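Local coordinates for DUF1955 domain-containing protein (Sulfolobus tokodaii, PDB 1WY6) that is of unknown function but folds into an elongated, all-helical repeat protein that is cross-linked by three disulfides, at residues A[17-22]-A[47-52]; A[25-30]-A[63-68]; A[31-36]-A[40-45]; A[79-84]-A[95-100]; A[133-138]-A[145-150]. One frame throughout, in Å; residues are numbered along the deposited sequence.

The five contacts follow the long axis of an all-helical chain; no active site or ligand is known to orient them by. Contacts 1, 2 and 3 crowd together near the N-terminal end. Contact 2 has its centre about 11 Å from that of contact 1 and about 10 Å from that of contact 3, with which it shares helix 23-36. Contact 3 shares helix 44-52 with contact 1. Contact 4 sits almost at the centre of the chain and touches contact 1, where Leu50 packs on Ser79 and Val80. On its other side Leu98 meets Ala134 of contact 5. The extremes, contacts 3 and 5, have centres about 37 Å apart.

Contact 1. Residues A[17-22]-A[47-52]; sequences FLLDGY and CNLLES
Leu18 lays its CD1 methyl against CD2 of Leu49, 3.6 Å away, the two side chains crossing at roughly a right angle. The other branch of Leu49 is used as well. Its CD1 sits 4.1 Å from Leu18 CB and also meets Leu19 CD2, so one leucine spans two consecutive residues at the end of helix 7-19. It can do this because its CG is anti to the backbone N (chi1 178°), which carries the fork of methyls across to the facing helix. Leu19 then continues outward, setting CD2 3.8 Å from Ser52 OG in a plain van der Waals contact at the exposed border. The inner side is closed by Val61 of helix 55-65, which touches both Leu18 and Leu49. Just past the touching residues, helix 7-19 ends in a Schellman motif: Gly21 takes positive phi (91°), and Tyr22 N bonds back to Phe17 O at 2.9 Å. The turn leads the chain into helix 23-36 just beyond Leu18 and Leu19. Two helices that are not consecutive in sequence, joined by interleaved leucine branches with a third helix beneath, are the kind of packing expected of an alpha-helical repeat protein.

Contact 2. Residues A[25-30]-A[63-68]; sequences EGVKIV and DKIGSY
Ile65 and Val27 carry most of this contact, with Val30 third. The CG2 methyl of Ile65 rests 3.6 Å from Val27 CG1 and 4.0 Å from Val27 CG2, so it faces both branches of the valine while the two side chains slide past each other in opposite directions. The longer arm of Ile65 runs a different way: with CG1 set between the backbone N and the carbonyl carbon (chi1 64°), it takes CD1 along to Val30, whose CG1 lies 4.1 Å off. One isoleucine thereby meets both valines, a turn apart on helix 23-36. Lys64 adds the solvent-side edge of the contact. Its CD stands 3.9 Å from Val27 CG2, crossing the valine at about a right angle, before the chain bends at its last torsion and takes the ammonium away from the segment. Ala14 of helix 7-19 also packs on Val30, and Ile23 and Asp24 lie along Lys64. Every touch across the two segments is between carbon atoms. The hold therefore comes from matching shapes and the burial of branched methyls, while the one charged residue involved contributes its aliphatic stem and leaves its charge outside the apolar patch.

Contact 3. Residues A[31-36]-A[40-45]; sequences LEITKS and SEYNWF
Tyr42 lies against one side of helix 23-36 and touches two of its residues. Near the root, its CB is 4.0 Å from CG2 of Ile33, the side chains passing in opposite directions. Farther out, Thr34 meets the phenol end obliquely, its OG1 slanting onto the ring. Tyr42 OH is 3.8 Å from both Thr34 OG1 and Thr34 CG2, too long for the two hydroxyls to be bonded to each other. The threonine's OG1 is instead engaged with Val30 O, one turn back in its own helix. That bond is consistent with a settled rotamer for Thr34, which would give the tyrosine a steady surface to lean on. The ring gets there because CG sits in the crowded position between the backbone N and the carbonyl carbon (chi1 64°). Tyr42 O in turn accepts from Phe45 N at 3.0 Å, tying the short helix 39-42 to the start of helix 44-52. Behind Ile33, its carbonyl receives Ser36 OG at 3.3 Å from a steep angle of 105°, and Ser37 OG binds there too. An alanine here in place of Tyr42 would lack the ring and its hydroxyl, which would probably open a gap beside Thr34, while the touch of CB on Ile33 could remain. The contact occupies the turn where the chain leaves helix 23-36 and enters helix 44-52. Helix 7-19 flanks it, with Ile7 on Ile33 and Lys15 on Phe45, while the loop residue Tyr68 packs on Thr34.

Contact 4. Residues A[79-84]-A[95-100]; sequences SVVECG and NKALDI
Ala97 gives the close part of this contact: its CB methyl lies 3.8 Å from both CB and CG1 of Val80, and the backbones come nearest here, with Val80 CA and Ala97 CA 6.4 Å apart. Such a small side chain lets helix 78-86 and helix 92-103 approach to 8.7 Å between the axes of the two short segments, which run roughly antiparallel and cross at -138°. Moving away from this point, the spacing relaxes. Val81 CG2 is 4.1 Å from Ala97 CB and equally far from CD2 of Leu98, whose side chain crosses that of the valine at about a right angle. Val81 can reach both because CG2 is anti to the carbonyl carbon while CG1 is anti to the backbone N (chi1 -175°). All four touching residues are buried and wholly apolar. Solvent begins on the back of helix 92-103, where exposed Lys96 carries its ammonium away and Asn95 also points from the contact. The inner residues are walled in by other helices. Met58 and Phe59 of helix 55-65 cover Val80, and helix 55-65 is also joined to helix 78-86 by the Cys55-Cys83 disulfide. On the C-terminal side, Ile113 of helix 107-117 backs Val81, while Leu110 of that helix and Ala130 and Ala134 of helix 125-137 close round Leu98, near the middle of the chain.

Contact 5. Residues A[133-138]-A[145-150]; sequences NALRRV and TTLLIE
Thr145, which lies at the edge of the Arg136 guanidinium across the contact, is anchored in its own helix: its carbonyl O accepts from Ile149 N at 2.8 Å, and its OG1 is bonded to Glu141 O. The two helices, 125-137 and 141-153, form an antiparallel helical hairpin within this helical repeat protein, their short segments at 163° with axes 9.8 Å apart. Arg136 spans the partly exposed border. With CG anti to the backbone N (chi1 -158°) and a bend at chi3, its chain delivers NH1 to 3.5 Å from Thr145 N, a proximity and not a hydrogen bond. CD1 of Leu148 sits at the edge of the guanidinium, near its plane, modelled so close to both terminal nitrogens that the exact spacing is doubtful. Asn133 borders the same methyl, with ND2 4.3 Å from Leu148 CD1. A serine in place of Arg136 would remove the long arm and is likely to open a gap beside Thr145 and uncover part of Leu148. Deeper in, Leu110 and Ile117 of helix 107-117 back the leucines that close the hairpin, where Leu135 CD1 meets Leu147 CD1 at 3.6 Å, the two side chains crossing almost perpendicularly.

Contact 1. Residues A[17-22]-A[47-52]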
# COMPACT_ATOMS: atom_id res chain seq x y z
N PHE A 17 -7.00 -17.23 9.00
CA PHE A 17 -8.07 -17.34 8.01
C PHE A 17 -7.74 -16.42 6.83
O PHE A 17 -7.72 -16.84 5.67
CB PHE A 17 -9.41 -16.88 8.60
CG PHE A 17 -10.15 -17.94 9.37
CD1 PHE A 17 -10.37 -19.20 8.83
CD2 PHE A 17 -10.66 -17.66 10.64
CE1 PHE A 17 -11.09 -20.18 9.53
CE2 PHE A 17 -11.38 -18.63 11.36
CZ PHE A 17 -11.59 -19.88 10.81
N LEU A 18 -7.49 -15.15 7.14
CA LEU A 18 -7.19 -14.14 6.12
C LEU A 18 -6.00 -14.53 5.25
O LEU A 18 -6.10 -14.48 4.03
CB LEU A 18 -6.93 -12.78 6.78
CG LEU A 18 -8.12 -12.22 7.58
CD1 LEU A 18 -7.73 -10.92 8.26
CD2 LEU A 18 -9.30 -12.01 6.64
N LEU A 19 -4.88 -14.89 5.87
CA LEU A 19 -3.70 -15.30 5.09
C LEU A 19 -4.08 -16.46 4.17
O LEU A 19 -3.53 -16.60 3.08
CB LEU A 19 -2.56 -15.76 6.01
CG LEU A 19 -1.88 -14.72 6.91
CD1 LEU A 19 -0.93 -15.41 7.86
CD2 LEU A 19 -1.14 -13.71 6.06
N ASP A 20 -5.03 -17.29 4.61
CA ASP A 20 -5.47 -18.45 3.83
C ASP A 20 -6.58 -18.18 2.82
O ASP A 20 -7.02 -19.10 2.13
CB ASP A 20 -5.92 -19.58 4.76
CG ASP A 20 -4.77 -20.19 5.55
OD1 ASP A 20 -5.06 -21.01 6.44
OD2 ASP A 20 -3.60 -19.85 5.29
N GLY A 21 -7.06 -16.94 2.75
CA GLY A 21 -8.11 -16.63 1.80
C GLY A 21 -9.52 -16.76 2.33
O GLY A 21 -10.48 -16.53 1.60
N TYR A 22 -9.65 -17.16 3.59
CA TYR A 22 -10.96 -17.29 4.23
C TYR A 22 -11.30 -15.88 4.73
O TYR A 22 -11.34 -15.65 5.94
CB TYR A 22 -10.88 -18.24 5.42
CG TYR A 22 -10.68 -19.70 5.06
CD1 TYR A 22 -11.77 -20.56 4.91
CD2 TYR A 22 -9.39 -20.23 4.92
CE1 TYR A 22 -11.59 -21.92 4.65
CE2 TYR A 22 -9.20 -21.59 4.66
CZ TYR A 22 -10.31 -22.43 4.53
OH TYR A 22 -10.14 -23.78 4.34
N CYS A 47 -1.44 -3.73 10.74
CA CYS A 47 -0.05 -3.55 10.31
C CYS A 47 0.61 -4.92 10.24
O CYS A 47 1.35 -5.22 9.31
CB CYS A 47 0.73 -2.70 11.33
SG CYS A 47 0.02 -1.09 11.79
N ASN A 48 0.33 -5.73 11.26
CA ASN A 48 0.88 -7.07 11.37
C ASN A 48 0.42 -7.92 10.18
O ASN A 48 1.23 -8.59 9.54
CB ASN A 48 0.45 -7.67 12.72
CG ASN A 48 1.11 -9.00 13.02
OD1 ASN A 48 0.70 -10.04 12.53
ND2 ASN A 48 2.16 -8.96 13.85
N LEU A 49 -0.88 -7.90 9.88
CA LEU A 49 -1.40 -8.68 8.76
C LEU A 49 -0.74 -8.28 7.44
O LEU A 49 -0.24 -9.13 6.71
CB LEU A 49 -2.92 -8.51 8.62
CG LEU A 49 -3.54 -9.26 7.44
CD1 LEU A 49 -3.51 -10.76 7.69
CD2 LEU A 49 -4.98 -8.80 7.23
N LEU A 50 -0.74 -6.98 7.16
CA LEU A 50 -0.18 -6.44 5.92
C LEU A 50 1.27 -6.83 5.65
O LEU A 50 1.71 -6.87 4.50
CB LEU A 50 -0.33 -4.91 5.90
CG LEU A 50 -1.76 -4.36 5.99
CD1 LEU A 50 -1.74 -2.84 6.16
CD2 LEU A 50 -2.54 -4.75 4.75
N GLU A 51 2.02 -7.13 6.71
CA GLU A 51 3.41 -7.52 6.57
C GLU A 51 3.59 -8.83 5.80
O GLU A 51 4.58 -9.03 5.09
CB GLU A 51 4.04 -7.66 7.97
CG GLU A 51 5.52 -8.03 7.95
CD GLU A 51 6.40 -6.90 7.49
OE1 GLU A 51 7.51 -7.17 6.98
OE2 GLU A 51 5.98 -5.73 7.63
N SER A 52 2.62 -9.74 5.91
CA SER A 52 2.75 -11.02 5.25
C SER A 52 1.57 -11.51 4.41
O SER A 52 1.69 -12.50 3.70
CB SER A 52 3.10 -12.10 6.28
OG SER A 52 2.12 -12.17 7.30

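Contact 2. Residues A[25-30]-A[63-68]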
# COMPACT_ATOMS: atom_id res chain seq x y z
N GLU A 25 -14.59 -15.35 7.13
CA GLU A 25 -14.33 -15.93 8.43
C GLU A 25 -13.45 -15.01 9.28
O GLU A 25 -13.81 -14.64 10.40
CB GLU A 25 -13.65 -17.30 8.27
CG GLU A 25 -14.54 -18.44 7.75
CD GLU A 25 -14.81 -18.38 6.24
OE1 GLU A 25 -14.04 -17.71 5.51
OE2 GLU A 25 -15.78 -19.02 5.80
N GLY A 26 -12.28 -14.65 8.74
CA GLY A 26 -11.38 -13.78 9.47
C GLY A 26 -11.97 -12.41 9.77
O GLY A 26 -11.72 -11.85 10.83
N VAL A 27 -12.75 -11.87 8.85
CA VAL A 27 -13.36 -10.55 9.05
C VAL A 27 -14.42 -10.57 10.15
O VAL A 27 -14.54 -9.64 10.94
CB VAL A 27 -14.00 -10.02 7.74
CG1 VAL A 27 -14.86 -8.79 8.01
CG2 VAL A 27 -12.90 -9.67 6.76
N LYS A 28 -15.18 -11.66 10.20
CA LYS A 28 -16.22 -11.83 11.20
C LYS A 28 -15.56 -11.76 12.58
O LYS A 28 -16.03 -11.05 13.46
CB LYS A 28 -16.91 -13.18 10.99
CG LYS A 28 -17.99 -13.50 12.01
CD LYS A 28 -18.60 -14.88 11.75
CE LYS A 28 -19.61 -15.26 12.82
NZ LYS A 28 -20.82 -14.39 12.80
N ILE A 29 -14.47 -12.51 12.74
CA ILE A 29 -13.71 -12.52 14.00
C ILE A 29 -13.22 -11.10 14.33
O ILE A 29 -13.37 -10.63 15.46
CB ILE A 29 -12.48 -13.44 13.90
CG1 ILE A 29 -12.90 -14.85 13.50
CG2 ILE A 29 -11.76 -13.49 15.24
CD1 ILE A 29 -13.60 -15.59 14.57
N VAL A 30 -12.63 -10.43 13.34
CA VAL A 30 -12.12 -9.08 13.54
C VAL A 30 -13.21 -8.11 14.00
O VAL A 30 -12.98 -7.28 14.88
CB VAL A 30 -11.46 -8.52 12.25
CG1 VAL A 30 -11.14 -7.05 12.42
CG2 VAL A 30 -10.20 -9.30 11.94
N ASP A 63 -10.66 -3.57 1.98
CA ASP A 63 -11.98 -3.08 1.57
C ASP A 63 -13.02 -3.36 2.66
O ASP A 63 -13.96 -2.61 2.85
CB ASP A 63 -12.43 -3.79 0.29
CG ASP A 63 -11.77 -3.23 -0.96
OD1 ASP A 63 -11.84 -3.92 -2.00
OD2 ASP A 63 -11.20 -2.12 -0.93
N LYS A 64 -12.84 -4.46 3.38
CA LYS A 64 -13.81 -4.81 4.41
C LYS A 64 -13.53 -4.24 5.78
O LYS A 64 -14.44 -3.75 6.45
CB LYS A 64 -13.93 -6.33 4.51
CG LYS A 64 -14.76 -6.97 3.41
CD LYS A 64 -14.68 -8.48 3.48
CE LYS A 64 -15.82 -9.14 2.71
NZ LYS A 64 -16.00 -8.53 1.37
N ILE A 65 -12.27 -4.27 6.19
CA ILE A 65 -11.94 -3.80 7.53
C ILE A 65 -10.92 -2.67 7.66
O ILE A 65 -10.60 -2.25 8.77
CB ILE A 65 -11.47 -4.99 8.39
CG1 ILE A 65 -10.18 -5.57 7.81
CG2 ILE A 65 -12.55 -6.07 8.39
CD1 ILE A 65 -9.64 -6.75 8.60
N GLY A 66 -10.42 -2.17 6.54
CA GLY A 66 -9.44 -1.10 6.61
C GLY A 66 -9.89 0.08 7.45
O GLY A 66 -9.12 0.62 8.24
N SER A 67 -11.15 0.47 7.28
CA SER A 67 -11.72 1.61 7.98
C SER A 67 -11.71 1.54 9.51
O SER A 67 -11.85 2.56 10.17
CB SER A 67 -13.16 1.86 7.49
OG SER A 67 -14.00 0.76 7.80
N TYR A 68 -11.55 0.34 10.06
CA TYR A 68 -11.53 0.18 11.52
C TYR A 68 -10.16 0.46 12.14
O TYR A 68 -10.03 0.48 13.37
CB TYR A 68 -11.95 -1.23 11.94
CG TYR A 68 -13.41 -1.53 11.70
CD1 TYR A 68 -13.85 -2.00 10.48
CD2 TYR A 68 -14.35 -1.32 12.71
CE1 TYR A 68 -15.21 -2.26 10.25
CE2 TYR A 68 -15.70 -1.57 12.51
CZ TYR A 68 -16.12 -2.04 11.27
OH TYR A 68 -17.46 -2.31 11.07

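Contact 3. Residues A[31-36]-A[40-45]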
# COMPACT_ATOMS: atom_id res chain seq x y z
N LEU A 31 -14.40 -8.20 13.40
CA LEU A 31 -15.49 -7.32 13.77
C LEU A 31 -15.99 -7.61 15.18
O LEU A 31 -16.60 -6.75 15.81
CB LEU A 31 -16.64 -7.44 12.77
CG LEU A 31 -16.32 -6.99 11.34
CD1 LEU A 31 -17.57 -7.09 10.46
CD2 LEU A 31 -15.81 -5.55 11.37
N GLU A 32 -15.75 -8.83 15.67
CA GLU A 32 -16.15 -9.19 17.02
C GLU A 32 -15.27 -8.39 17.97
O GLU A 32 -15.77 -7.70 18.86
CB GLU A 32 -15.94 -10.69 17.28
CG GLU A 32 -16.76 -11.62 16.40
CD GLU A 32 -16.53 -13.09 16.73
OE1 GLU A 32 -16.89 -13.96 15.91
OE2 GLU A 32 -15.98 -13.39 17.82
N ILE A 33 -13.96 -8.47 17.76
CA ILE A 33 -12.97 -7.77 18.58
C ILE A 33 -13.26 -6.27 18.56
O ILE A 33 -13.19 -5.60 19.60
CB ILE A 33 -11.54 -7.99 18.04
CG1 ILE A 33 -11.18 -9.48 18.09
CG2 ILE A 33 -10.55 -7.15 18.83
CD1 ILE A 33 -11.22 -10.09 19.49
N THR A 34 -13.58 -5.76 17.38
CA THR A 34 -13.88 -4.35 17.20
C THR A 34 -15.04 -3.88 18.07
O THR A 34 -15.13 -2.70 18.43
CB THR A 34 -14.24 -4.06 15.72
OG1 THR A 34 -13.04 -4.09 14.93
CG2 THR A 34 -14.90 -2.70 15.58
N LYS A 35 -15.93 -4.81 18.42
CA LYS A 35 -17.09 -4.48 19.25
C LYS A 35 -16.78 -4.53 20.74
O LYS A 35 -17.34 -3.76 21.53
CB LYS A 35 -18.23 -5.46 18.96
CG LYS A 35 -18.70 -5.50 17.51
CD LYS A 35 -19.33 -4.19 17.07
CE LYS A 35 -20.02 -4.32 15.71
NZ LYS A 35 -21.23 -5.20 15.76
N SER A 36 -15.89 -5.44 21.13
CA SER A 36 -15.54 -5.62 22.54
C SER A 36 -14.38 -4.79 23.08
O SER A 36 -14.31 -4.55 24.29
CB SER A 36 -15.28 -7.10 22.80
OG SER A 36 -14.27 -7.60 21.95
N SER A 40 -7.11 1.75 20.19
CA SER A 40 -5.77 1.75 20.79
C SER A 40 -5.48 0.45 21.53
O SER A 40 -4.90 0.46 22.62
CB SER A 40 -5.65 2.92 21.77
OG SER A 40 -6.66 2.86 22.76
N GLU A 41 -5.88 -0.67 20.94
CA GLU A 41 -5.69 -1.99 21.53
C GLU A 41 -5.59 -3.08 20.46
O GLU A 41 -4.87 -4.06 20.64
CB GLU A 41 -6.85 -2.29 22.49
CG GLU A 41 -7.12 -3.77 22.77
CD GLU A 41 -6.06 -4.43 23.62
OE1 GLU A 41 -4.91 -4.57 23.15
OE2 GLU A 41 -6.37 -4.80 24.77
N TYR A 42 -6.31 -2.91 19.36
CA TYR A 42 -6.29 -3.90 18.29
C TYR A 42 -5.78 -3.31 16.98
O TYR A 42 -5.64 -4.02 15.98
CB TYR A 42 -7.69 -4.48 18.07
CG TYR A 42 -8.72 -3.48 17.59
CD1 TYR A 42 -9.68 -2.96 18.47
CD2 TYR A 42 -8.77 -3.07 16.26
CE1 TYR A 42 -10.65 -2.07 18.03
CE2 TYR A 42 -9.73 -2.18 15.81
CZ TYR A 42 -10.67 -1.68 16.70
OH TYR A 42 -11.64 -0.81 16.26
N ASN A 43 -5.51 -2.01 16.98
CA ASN A 43 -5.05 -1.32 15.79
C ASN A 43 -3.79 -1.92 15.15
O ASN A 43 -3.67 -1.97 13.92
CB ASN A 43 -4.78 0.15 16.10
CG ASN A 43 -4.68 0.99 14.85
OD1 ASN A 43 -5.69 1.31 14.24
ND2 ASN A 43 -3.45 1.32 14.45
N TRP A 44 -2.87 -2.36 16.00
CA TRP A 44 -1.61 -2.96 15.57
C TRP A 44 -1.83 -4.17 14.65
O TRP A 44 -0.96 -4.50 13.84
CB TRP A 44 -0.82 -3.46 16.79
CG TRP A 44 -1.55 -4.57 17.49
CD1 TRP A 44 -2.57 -4.44 18.39
CD2 TRP A 44 -1.40 -5.98 17.26
NE1 TRP A 44 -3.06 -5.67 18.74
CE2 TRP A 44 -2.36 -6.64 18.06
CE3 TRP A 44 -0.55 -6.75 16.46
CZ2 TRP A 44 -2.49 -8.04 18.08
CZ3 TRP A 44 -0.68 -8.14 16.48
CH2 TRP A 44 -1.64 -8.76 17.28
N PHE A 45 -2.97 -4.83 14.80
CA PHE A 45 -3.27 -6.02 14.02
C PHE A 45 -3.18 -5.85 12.51
O PHE A 45 -2.62 -6.69 11.82
CB PHE A 45 -4.67 -6.55 14.35
CG PHE A 45 -5.04 -7.79 13.57
CD1 PHE A 45 -4.51 -9.02 13.90
CD2 PHE A 45 -5.94 -7.71 12.51
CE1 PHE A 45 -4.86 -10.17 13.19
CE2 PHE A 45 -6.29 -8.85 11.80
CZ PHE A 45 -5.75 -10.08 12.14

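Contact 4. Residues A[79-84]-A[95-100]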
# COMPACT_ATOMS: atom_id res chain seq x y z
N SER A 79 4.41 -2.38 2.18
CA SER A 79 3.79 -3.66 1.86
C SER A 79 2.54 -3.47 1.00
O SER A 79 2.21 -4.30 0.14
CB SER A 79 3.38 -4.40 3.15
OG SER A 79 4.47 -4.55 4.04
N VAL A 80 1.82 -2.38 1.24
CA VAL A 80 0.60 -2.10 0.48
C VAL A 80 0.94 -1.67 -0.94
O VAL A 80 0.30 -2.09 -1.89
CB VAL A 80 -0.26 -1.02 1.18
CG1 VAL A 80 -1.44 -0.63 0.29
CG2 VAL A 80 -0.76 -1.57 2.50
N VAL A 81 1.96 -0.82 -1.08
CA VAL A 81 2.39 -0.36 -2.39
C VAL A 81 2.92 -1.55 -3.20
O VAL A 81 2.68 -1.66 -4.40
CB VAL A 81 3.51 0.69 -2.27
CG1 VAL A 81 3.84 1.23 -3.65
CG2 VAL A 81 3.08 1.80 -1.32
N GLU A 82 3.65 -2.44 -2.51
CA GLU A 82 4.22 -3.63 -3.14
C GLU A 82 3.13 -4.48 -3.78
O GLU A 82 3.32 -5.02 -4.86
CB GLU A 82 4.95 -4.49 -2.10
CG GLU A 82 6.33 -4.01 -1.72
CD GLU A 82 7.32 -4.04 -2.88
OE1 GLU A 82 7.11 -4.83 -3.83
OE2 GLU A 82 8.32 -3.29 -2.83
N CYS A 83 1.99 -4.62 -3.10
CA CYS A 83 0.89 -5.40 -3.66
C CYS A 83 0.28 -4.64 -4.84
O CYS A 83 -0.27 -5.24 -5.75
CB CYS A 83 -0.17 -5.68 -2.60
SG CYS A 83 0.26 -7.07 -1.51
N GLY A 84 0.40 -3.32 -4.82
CA GLY A 84 -0.11 -2.55 -5.94
C GLY A 84 0.76 -2.89 -7.15
O GLY A 84 0.25 -3.13 -8.24
N ASN A 95 -2.74 4.35 -3.01
CA ASN A 95 -2.52 5.79 -2.97
C ASN A 95 -2.41 6.31 -1.54
O ASN A 95 -1.48 7.06 -1.22
CB ASN A 95 -3.63 6.54 -3.72
CG ASN A 95 -3.60 6.29 -5.21
OD1 ASN A 95 -2.53 6.10 -5.80
ND2 ASN A 95 -4.76 6.32 -5.85
N LYS A 96 -3.34 5.92 -0.68
CA LYS A 96 -3.30 6.36 0.72
C LYS A 96 -1.98 5.93 1.37
O LYS A 96 -1.40 6.69 2.13
CB LYS A 96 -4.47 5.79 1.52
CG LYS A 96 -5.82 6.37 1.13
CD LYS A 96 -6.95 5.68 1.88
CE LYS A 96 -8.31 6.17 1.41
NZ LYS A 96 -9.42 5.49 2.15
N ALA A 97 -1.52 4.72 1.06
CA ALA A 97 -0.26 4.19 1.60
C ALA A 97 0.90 5.07 1.13
O ALA A 97 1.83 5.35 1.88
CB ALA A 97 -0.05 2.76 1.14
N LEU A 98 0.84 5.48 -0.13
CA LEU A 98 1.86 6.35 -0.70
C LEU A 98 1.87 7.69 0.04
O LEU A 98 2.93 8.16 0.46
CB LEU A 98 1.60 6.59 -2.19
CG LEU A 98 2.01 5.50 -3.19
CD1 LEU A 98 1.44 5.81 -4.56
CD2 LEU A 98 3.53 5.41 -3.24
N ASP A 99 0.69 8.29 0.19
CA ASP A 99 0.58 9.58 0.87
C ASP A 99 1.11 9.48 2.29
O ASP A 99 1.82 10.38 2.75
CB ASP A 99 -0.88 10.07 0.89
CG ASP A 99 -1.42 10.35 -0.51
OD1 ASP A 99 -0.61 10.56 -1.44
OD2 ASP A 99 -2.65 10.37 -0.69
N ILE A 100 0.78 8.39 2.98
CA ILE A 100 1.27 8.20 4.35
C ILE A 100 2.78 8.01 4.37
O ILE A 100 3.46 8.51 5.26
CB ILE A 100 0.57 7.00 5.02
CG1 ILE A 100 -0.90 7.35 5.28
CG2 ILE A 100 1.26 6.66 6.32
CD1 ILE A 100 -1.77 6.16 5.62

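Contact 5. Residues A[133-138]-A[145-150]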
# COMPACT_ATOMS: atom_id res chain seq x y z
N ASN A 133 5.52 10.86 -8.73
CA ASN A 133 5.01 12.03 -8.04
C ASN A 133 5.18 11.95 -6.52
O ASN A 133 5.38 12.97 -5.86
CB ASN A 133 3.55 12.25 -8.45
CG ASN A 133 3.41 12.75 -9.89
OD1 ASN A 133 2.33 12.77 -10.46
ND2 ASN A 133 4.53 13.17 -10.47
N ALA A 134 5.13 10.74 -5.96
CA ALA A 134 5.33 10.59 -4.53
C ALA A 134 6.82 10.85 -4.25
O ALA A 134 7.19 11.51 -3.28
CB ALA A 134 4.95 9.18 -4.08
N LEU A 135 7.67 10.32 -5.12
CA LEU A 135 9.11 10.51 -4.97
C LEU A 135 9.47 11.99 -5.02
O LEU A 135 10.22 12.48 -4.18
CB LEU A 135 9.87 9.75 -6.06
CG LEU A 135 9.99 8.23 -5.85
CD1 LEU A 135 10.47 7.55 -7.12
CD2 LEU A 135 10.94 7.96 -4.68
N ARG A 136 8.93 12.70 -6.00
CA ARG A 136 9.22 14.12 -6.13
C ARG A 136 8.84 14.83 -4.83
O ARG A 136 9.47 15.82 -4.45
CB ARG A 136 8.46 14.69 -7.33
CG ARG A 136 9.05 15.96 -7.89
CD ARG A 136 8.53 16.22 -9.29
NE ARG A 136 9.21 15.41 -10.30
CZ ARG A 136 8.65 14.97 -11.42
NH1 ARG A 136 9.35 14.24 -12.27
NH2 ARG A 136 7.38 15.24 -11.69
N ARG A 137 7.82 14.30 -4.14
CA ARG A 137 7.38 14.88 -2.87
C ARG A 137 8.37 14.67 -1.73
O ARG A 137 8.29 15.35 -0.71
CB ARG A 137 6.01 14.32 -2.46
CG ARG A 137 4.82 14.84 -3.27
CD ARG A 137 3.50 14.34 -2.67
NE ARG A 137 3.29 14.85 -1.31
CZ ARG A 137 2.42 14.34 -0.44
NH1 ARG A 137 1.66 13.30 -0.77
NH2 ARG A 137 2.31 14.87 0.78
N VAL A 138 9.29 13.72 -1.88
CA VAL A 138 10.30 13.48 -0.85
C VAL A 138 11.68 14.00 -1.26
O VAL A 138 12.68 13.74 -0.58
CB VAL A 138 10.43 11.97 -0.46
CG1 VAL A 138 9.25 11.56 0.43
CG2 VAL A 138 10.47 11.09 -1.69
N THR A 145 11.86 11.77 -12.24
CA THR A 145 11.96 12.05 -13.67
C THR A 145 12.15 10.78 -14.48
O THR A 145 11.48 10.56 -15.49
CB THR A 145 13.14 13.01 -13.97
OG1 THR A 145 12.82 14.33 -13.50
CG2 THR A 145 13.43 13.06 -15.46
N THR A 146 13.07 9.94 -14.04
CA THR A 146 13.34 8.69 -14.72
C THR A 146 12.05 7.91 -14.95
O THR A 146 11.85 7.34 -16.03
CB THR A 146 14.32 7.83 -13.91
OG1 THR A 146 15.55 8.54 -13.75
CG2 THR A 146 14.59 6.49 -14.61
N LEU A 147 11.18 7.91 -13.95
CA LEU A 147 9.90 7.20 -14.02
C LEU A 147 8.92 7.87 -14.98
O LEU A 147 8.30 7.20 -15.80
CB LEU A 147 9.27 7.10 -12.62
CG LEU A 147 9.99 6.14 -11.65
CD1 LEU A 147 9.33 6.17 -10.27
CD2 LEU A 147 9.94 4.74 -12.22
N LEU A 148 8.78 9.19 -14.88
CA LEU A 148 7.89 9.92 -15.77
C LEU A 148 8.35 9.76 -17.22
O LEU A 148 7.54 9.76 -18.13
CB LEU A 148 7.82 11.40 -15.41
CG LEU A 148 6.98 11.75 -14.18
CD1 LEU A 148 7.00 13.26 -13.94
CD2 LEU A 148 5.56 11.25 -14.38
N ILE A 149 9.66 9.63 -17.41
CA ILE A 149 10.20 9.44 -18.75
C ILE A 149 9.74 8.07 -19.25
O ILE A 149 9.30 7.94 -20.39
CB ILE A 149 11.76 9.51 -18.75
CG1 ILE A 149 12.21 10.97 -18.59
CG2 ILE A 149 12.31 8.92 -20.05
CD1 ILE A 149 13.70 11.15 -18.49
N GLU A 150 9.83 7.07 -18.38
CA GLU A 150 9.39 5.72 -18.73
C GLU A 150 7.88 5.69 -18.99
O GLU A 150 7.42 4.99 -19.89
CB GLU A 150 9.74 4.72 -17.62
CG GLU A 150 9.25 3.31 -17.90
CD GLU A 150 9.91 2.68 -19.13
OE1 GLU A 150 9.34 1.71 -19.67
OE2 GLU A 150 11.00 3.14 -19.54